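Local coordinates for dihydroorotase (PDB 6L0A), which is a zinc-dependent hydrolase that interconverts N-carbamoyl-L-aspartate and dihydroorotate in the third step of de novo pyrimidine biosynthesis, at residues Lys29-Gly34 with Ser321-Ile326; Ile37-Pro42 with Ser310-Lys315. All blocks are in the same frame, centred on the assembly; numbering follows the deposited sequence.

Contact 1. Residues Lys29-Gly34 with Ser321-Ile326; sequences KIRDGG and SSDKAI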
loop_
_atom_site.group_PDB
_atom_site.type_symbol
_atom_site.label_atom_id
_atom_site.label_comp_id
_atom_site.label_asym_id
_atom_site.label_seq_id
_atom_site.Cartn_x
_atom_site.Cartn_y
_atom_site.Cartn_z
ATOM N N LYS C 29 -11.578 26.095 7.105
ATOM C CA LYS C 29 -11.225 25.669 5.757
ATOM C C LYS C 29 -12.385 25.030 5.006
ATOM O O LYS C 29 -12.288 24.862 3.784
ATOM C CB LYS C 29 -10.045 24.687 5.801
ATOM C CG LYS C 29 -8.874 25.172 6.645
ATOM C CD LYS C 29 -8.212 26.369 5.969
ATOM C CE LYS C 29 -6.895 26.727 6.644
ATOM N NZ LYS C 29 -7.131 27.240 8.018
ATOM N N ILE C 30 -13.465 24.645 5.695
ATOM C CA ILE C 30 -14.649 24.180 4.982
ATOM C C ILE C 30 -15.115 25.256 4.011
ATOM O O ILE C 30 -15.223 25.025 2.800
ATOM C CB ILE C 30 -15.756 23.780 5.975
ATOM C CG1 ILE C 30 -15.258 22.653 6.900
ATOM C CG2 ILE C 30 -17.009 23.362 5.224
ATOM C CD1 ILE C 30 -16.146 22.376 8.124
ATOM N N ARG C 31 -15.330 26.471 4.523
ATOM C CA ARG C 31 -15.715 27.581 3.653
ATOM C C ARG C 31 -14.626 27.905 2.636
ATOM O O ARG C 31 -14.920 28.117 1.455
ATOM C CB ARG C 31 -16.048 28.820 4.487
ATOM C CG ARG C 31 -16.821 29.875 3.677
ATOM C CD ARG C 31 -17.284 31.026 4.544
ATOM N NE ARG C 31 -17.433 32.255 3.767
ATOM C CZ ARG C 31 -18.575 32.682 3.234
ATOM N NH1 ARG C 31 -19.700 31.997 3.391
ATOM N NH2 ARG C 31 -18.592 33.816 2.552
ATOM N N ASP C 32 -13.359 27.926 3.067
ATOM C CA ASP C 32 -12.277 28.317 2.164
ATOM C C ASP C 32 -12.182 27.382 0.968
ATOM O O ASP C 32 -11.875 27.820 -0.148
ATOM C CB ASP C 32 -10.947 28.358 2.918
ATOM C CG ASP C 32 -10.912 29.441 3.978
ATOM O OD1 ASP C 32 -11.848 30.264 4.031
ATOM O OD2 ASP C 32 -9.949 29.463 4.766
ATOM N N GLY C 33 -12.440 26.087 1.179
ATOM C CA GLY C 33 -12.481 25.119 0.107
ATOM C C GLY C 33 -13.726 25.123 -0.747
ATOM O O GLY C 33 -13.823 24.330 -1.688
ATOM N N GLY C 34 -14.689 25.992 -0.458
ATOM C CA GLY C 34 -15.844 26.152 -1.311
ATOM C C GLY C 34 -17.097 25.433 -0.863
ATOM O O GLY C 34 -17.991 25.234 -1.687
ATOM N N SER C 321 -25.928 30.415 6.006
ATOM C CA SER C 321 -25.602 31.535 5.131
ATOM C C SER C 321 -26.052 31.190 3.721
ATOM O O SER C 321 -25.835 30.070 3.250
ATOM C CB SER C 321 -24.103 31.853 5.143
ATOM O OG SER C 321 -23.718 32.545 3.967
ATOM N N SER C 322 -26.693 32.150 3.055
ATOM C CA SER C 322 -27.167 31.941 1.695
ATOM C C SER C 322 -26.112 32.269 0.645
ATOM O O SER C 322 -26.416 32.209 -0.551
ATOM C CB SER C 322 -28.435 32.769 1.439
ATOM O OG SER C 322 -28.274 34.102 1.895
ATOM N N ASP C 323 -24.881 32.588 1.062
ATOM C CA ASP C 323 -23.798 32.851 0.117
ATOM C C ASP C 323 -23.643 31.691 -0.857
ATOM O O ASP C 323 -23.797 30.523 -0.492
ATOM C CB ASP C 323 -22.471 33.074 0.848
ATOM C CG ASP C 323 -22.448 34.340 1.662
ATOM O OD1 ASP C 323 -23.398 35.143 1.553
ATOM O OD2 ASP C 323 -21.474 34.528 2.424
ATOM N N LYS C 324 -23.329 32.020 -2.103
ATOM C CA LYS C 324 -23.211 31.037 -3.166
ATOM C C LYS C 324 -21.743 30.824 -3.490
ATOM O O LYS C 324 -20.957 31.774 -3.487
ATOM C CB LYS C 324 -23.956 31.489 -4.423
ATOM C CG LYS C 324 -25.475 31.443 -4.305
ATOM C CD LYS C 324 -26.136 32.500 -5.186
ATOM C CE LYS C 324 -25.440 33.849 -5.066
ATOM N NZ LYS C 324 -26.155 34.934 -5.810
ATOM N N ALA C 325 -21.368 29.579 -3.762
ATOM C CA ALA C 325 -19.983 29.268 -4.082
ATOM C C ALA C 325 -19.779 29.451 -5.582
ATOM O O ALA C 325 -20.451 28.804 -6.391
ATOM C CB ALA C 325 -19.620 27.848 -3.631
ATOM N N ILE C 326 -18.862 30.337 -5.950
ATOM C CA ILE C 326 -18.589 30.654 -7.349
ATOM C C ILE C 326 -17.242 30.051 -7.720
ATOM O O ILE C 326 -16.203 30.437 -7.169
ATOM C CB ILE C 326 -18.602 32.170 -7.604
ATOM C CG1 ILE C 326 -19.904 32.793 -7.079
ATOM C CG2 ILE C 326 -18.415 32.456 -9.088
ATOM C CD1 ILE C 326 -21.152 32.276 -7.762
#
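Arg-31 grips Asp-323 end-on in a salt bridge, two nitrogens on one oxygen. Arg-31 NH2 lies 3.0 Å from Asp-323 OD2, and Arg-31 NH1 lies 3.2 Å from the same OD2. The NH2 bond is bent (N-H...O 147°), the NH1 bond more so. Both donors come in on the anti side of OD2, with the guanidinium and carboxylate planes 61° apart. CG anti to the backbone N (chi1 -164°) and an extended chain to NE carry the charge of Arg-31 across. Trp-361 makes a cation-pi contact with the same arginine.

Within 321-326, Ser-321 OG accepts a hydrogen bond from Asp-323 N at 3.1 Å, an ST turn just ahead of strand 324-328.

Packing is slight. Ala-325 CB rests 3.6 Å from Gly-34 O, where helix 20-32 ends in a Schellman motif. That oxygen also accepts a hydrogen bond from Thr-10 OG1. At the backbone angles of Gly-34 a CB would run into the carbonyl oxygen of Gly-33, which calls for glycine.

Replacing Arg-31 with a methionine would probably leave the Asp-323 carboxylate without its charged mate. The chemistry is mainly electrostatic: one charge pair ties the last turn of helix 20-32 to the residue just before strand 324-328 of the antiparallel sheet.

Contact 2. Residues Ile37-Pro42 with Ser310-Lys315; sequences IAYIMP and SFYEVK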
loop_
_atom_site.group_PDB
_atom_site.type_symbol
_atom_site.label_atom_id
_atom_site.label_comp_id
_atom_site.label_asym_id
_atom_site.label_seq_id
_atom_site.Cartn_x
_atom_site.Cartn_y
_atom_site.Cartn_z
ATOM N N ILE C 37 -22.239 23.570 3.219
ATOM C CA ILE C 37 -22.912 22.619 4.097
ATOM C C ILE C 37 -21.959 21.451 4.342
ATOM O O ILE C 37 -21.431 20.881 3.385
ATOM C CB ILE C 37 -24.220 22.105 3.471
ATOM C CG1 ILE C 37 -25.191 23.256 3.185
ATOM C CG2 ILE C 37 -24.879 21.060 4.372
ATOM C CD1 ILE C 37 -26.136 22.960 2.023
ATOM N N ALA C 38 -21.759 21.091 5.610
ATOM C CA ALA C 38 -20.854 20.006 5.995
ATOM C C ALA C 38 -21.572 19.002 6.891
ATOM O O ALA C 38 -22.214 19.391 7.870
ATOM C CB ALA C 38 -19.628 20.557 6.732
ATOM N N TYR C 39 -21.439 17.714 6.576
ATOM C CA TYR C 39 -21.919 16.647 7.448
ATOM C C TYR C 39 -20.739 16.153 8.275
ATOM O O TYR C 39 -19.779 15.614 7.715
ATOM C CB TYR C 39 -22.520 15.509 6.636
ATOM C CG TYR C 39 -23.164 14.407 7.462
ATOM C CD1 TYR C 39 -24.268 14.662 8.256
ATOM C CD2 TYR C 39 -22.678 13.103 7.411
ATOM C CE1 TYR C 39 -24.880 13.641 9.001
ATOM C CE2 TYR C 39 -23.275 12.076 8.150
ATOM C CZ TYR C 39 -24.382 12.362 8.939
ATOM O OH TYR C 39 -25.001 11.363 9.665
ATOM N N ILE C 40 -20.816 16.336 9.590
ATOM C CA ILE C 40 -19.672 16.215 10.496
ATOM C C ILE C 40 -19.617 14.809 11.079
ATOM O O ILE C 40 -20.556 14.363 11.749
ATOM C CB ILE C 40 -19.748 17.257 11.623
ATOM C CG1 ILE C 40 -19.774 18.668 11.032
ATOM C CG2 ILE C 40 -18.606 17.085 12.623
ATOM C CD1 ILE C 40 -18.452 19.071 10.325
ATOM N N MET C 41 -18.495 14.132 10.883
ATOM C CA MET C 41 -18.396 12.750 11.332
ATOM C C MET C 41 -18.093 12.679 12.831
ATOM O O MET C 41 -17.557 13.625 13.417
ATOM C CB MET C 41 -17.331 12.026 10.517
ATOM C CG MET C 41 -17.791 11.749 9.064
ATOM S SD MET C 41 -19.254 10.705 9.029
ATOM C CE MET C 41 -19.890 10.877 7.356
ATOM N N PRO C 42 -18.420 11.546 13.480
ATOM C CA PRO C 42 -18.430 11.520 14.950
ATOM C C PRO C 42 -17.327 10.704 15.622
ATOM O O PRO C 42 -17.438 10.385 16.812
ATOM C CB PRO C 42 -19.795 10.891 15.243
ATOM C CG PRO C 42 -19.895 9.833 14.188
ATOM C CD PRO C 42 -19.227 10.440 12.933
ATOM N N SER C 310 -30.648 17.297 -1.807
ATOM C CA SER C 310 -31.895 16.556 -1.989
ATOM C C SER C 310 -31.963 15.325 -1.081
ATOM O O SER C 310 -32.997 15.062 -0.454
ATOM C CB SER C 310 -32.052 16.159 -3.462
ATOM O OG SER C 310 -33.117 15.238 -3.646
ATOM N N PHE C 311 -30.871 14.556 -1.003
ATOM C CA PHE C 311 -30.879 13.319 -0.219
ATOM C C PHE C 311 -31.015 13.602 1.271
ATOM O O PHE C 311 -31.741 12.894 1.979
ATOM C CB PHE C 311 -29.596 12.519 -0.495
ATOM C CG PHE C 311 -29.604 11.129 0.076
ATOM C CD1 PHE C 311 -30.159 10.082 -0.631
ATOM C CD2 PHE C 311 -29.059 10.870 1.320
ATOM C CE1 PHE C 311 -30.179 8.789 -0.107
ATOM C CE2 PHE C 311 -29.074 9.594 1.843
ATOM C CZ PHE C 311 -29.630 8.547 1.119
ATOM N N TYR C 312 -30.304 14.607 1.772
ATOM C CA TYR C 312 -30.391 14.950 3.181
ATOM C C TYR C 312 -31.573 15.868 3.462
ATOM O O TYR C 312 -31.801 16.225 4.625
ATOM C CB TYR C 312 -29.094 15.610 3.654
ATOM C CG TYR C 312 -28.008 14.618 4.038
ATOM C CD1 TYR C 312 -27.124 14.108 3.088
ATOM C CD2 TYR C 312 -27.875 14.186 5.355
ATOM C CE1 TYR C 312 -26.129 13.188 3.454
ATOM C CE2 TYR C 312 -26.893 13.287 5.727
ATOM C CZ TYR C 312 -26.027 12.787 4.775
ATOM O OH TYR C 312 -25.060 11.884 5.164
ATOM N N GLU C 313 -32.302 16.252 2.415
ATOM C CA GLU C 313 -33.480 17.118 2.505
ATOM C C GLU C 313 -33.171 18.380 3.305
ATOM O O GLU C 313 -33.843 18.718 4.281
ATOM C CB GLU C 313 -34.677 16.354 3.079
ATOM C CG GLU C 313 -35.013 15.139 2.216
ATOM C CD GLU C 313 -36.129 14.259 2.787
ATOM O OE1 GLU C 313 -37.263 14.758 2.920
ATOM O OE2 GLU C 313 -35.851 13.090 3.099
ATOM N N VAL C 314 -32.118 19.074 2.874
ATOM C CA VAL C 314 -31.683 20.320 3.492
ATOM C C VAL C 314 -32.632 21.427 3.056
ATOM O O VAL C 314 -32.896 21.593 1.861
ATOM C CB VAL C 314 -30.238 20.649 3.089
ATOM C CG1 VAL C 314 -29.739 21.892 3.821
ATOM C CG2 VAL C 314 -29.316 19.457 3.369
ATOM N N LYS C 315 -33.143 22.181 4.019
ATOM C CA LYS C 315 -34.091 23.254 3.758
ATOM C C LYS C 315 -33.406 24.605 3.909
ATOM O O LYS C 315 -32.451 24.758 4.676
ATOM C CB LYS C 315 -35.286 23.172 4.716
ATOM C CG LYS C 315 -35.947 21.808 4.788
ATOM C CD LYS C 315 -36.469 21.360 3.427
ATOM C CE LYS C 315 -37.242 20.046 3.529
ATOM N NZ LYS C 315 -37.692 19.536 2.198
#
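Tyr-312 brings its hydroxyl over one face of the Tyr-39 ring. The OH sits 3.4 Å above that plane, nearer the edge than the middle of the ring. Its nearest ring atoms include Tyr-39 CE2, 3.5 Å from Tyr-312 OH. The two side chains cross at about a right angle. Their rings are oblique, with planes at 48° and centroids 5.0 Å apart. Farther back along the ring, Tyr-312 CE2 lies 3.9 Å from Tyr-39 CE1. With CG anti to the backbone N (chi1 -175°), Tyr-39 stands its ring up from the strand, and a face is turned to the incoming tyrosine.

The phenol oxygens do not bond to each other. Both are tied to Asn-135: its OD1 pairs with Tyr-39 OH, and its ND2 with Tyr-312 OH. One amide therefore fixes both ring ends in this buried place.

Strand 37-40 lies between strands 11-15 and 69-71 in a parallel sheet, consistent with the TIM-barrel fold of the amidohydrolases. Helix 300-312 ends against it in a Schellman motif, with Glu-313 as the positive-phi residue. The side chain of Tyr-39 is about 6 Å from that of His-14, a ligand of one zinc ion.

Beyond the turn, Val-314 meets Ile-37. The two side chains run alongside each other, pointing opposite ways, and Ile-37 CD1 comes to 4.2 Å from Val-314 CG1. Ile-37 CG1 lies anti to the carbonyl carbon, which brings CD1 up to the valine.

In the fold
The centres of the two contacts are about 15 Å apart. In the sequence, both segments of contact 2 fall between those of contact 1. Helix 20-32 is followed by strand 37-40, and helix 300-312 by strand 324-328. Two neighbouring elements from early in the chain thus meet two neighbouring elements from late in it. The contacts also touch directly: Ile-30 CG2 packs 4.1 Å from Ala-38 CB. Contact 2 lies deeper, about 10 Å from the centre of the chain, where strand 37-40 belongs to a parallel sheet. Contact 1 lies about 17 Å out, where strand 324-328 lies between strands 4-8 and 354-362 in an antiparallel sheet. Together they join early chain to late at both sheets.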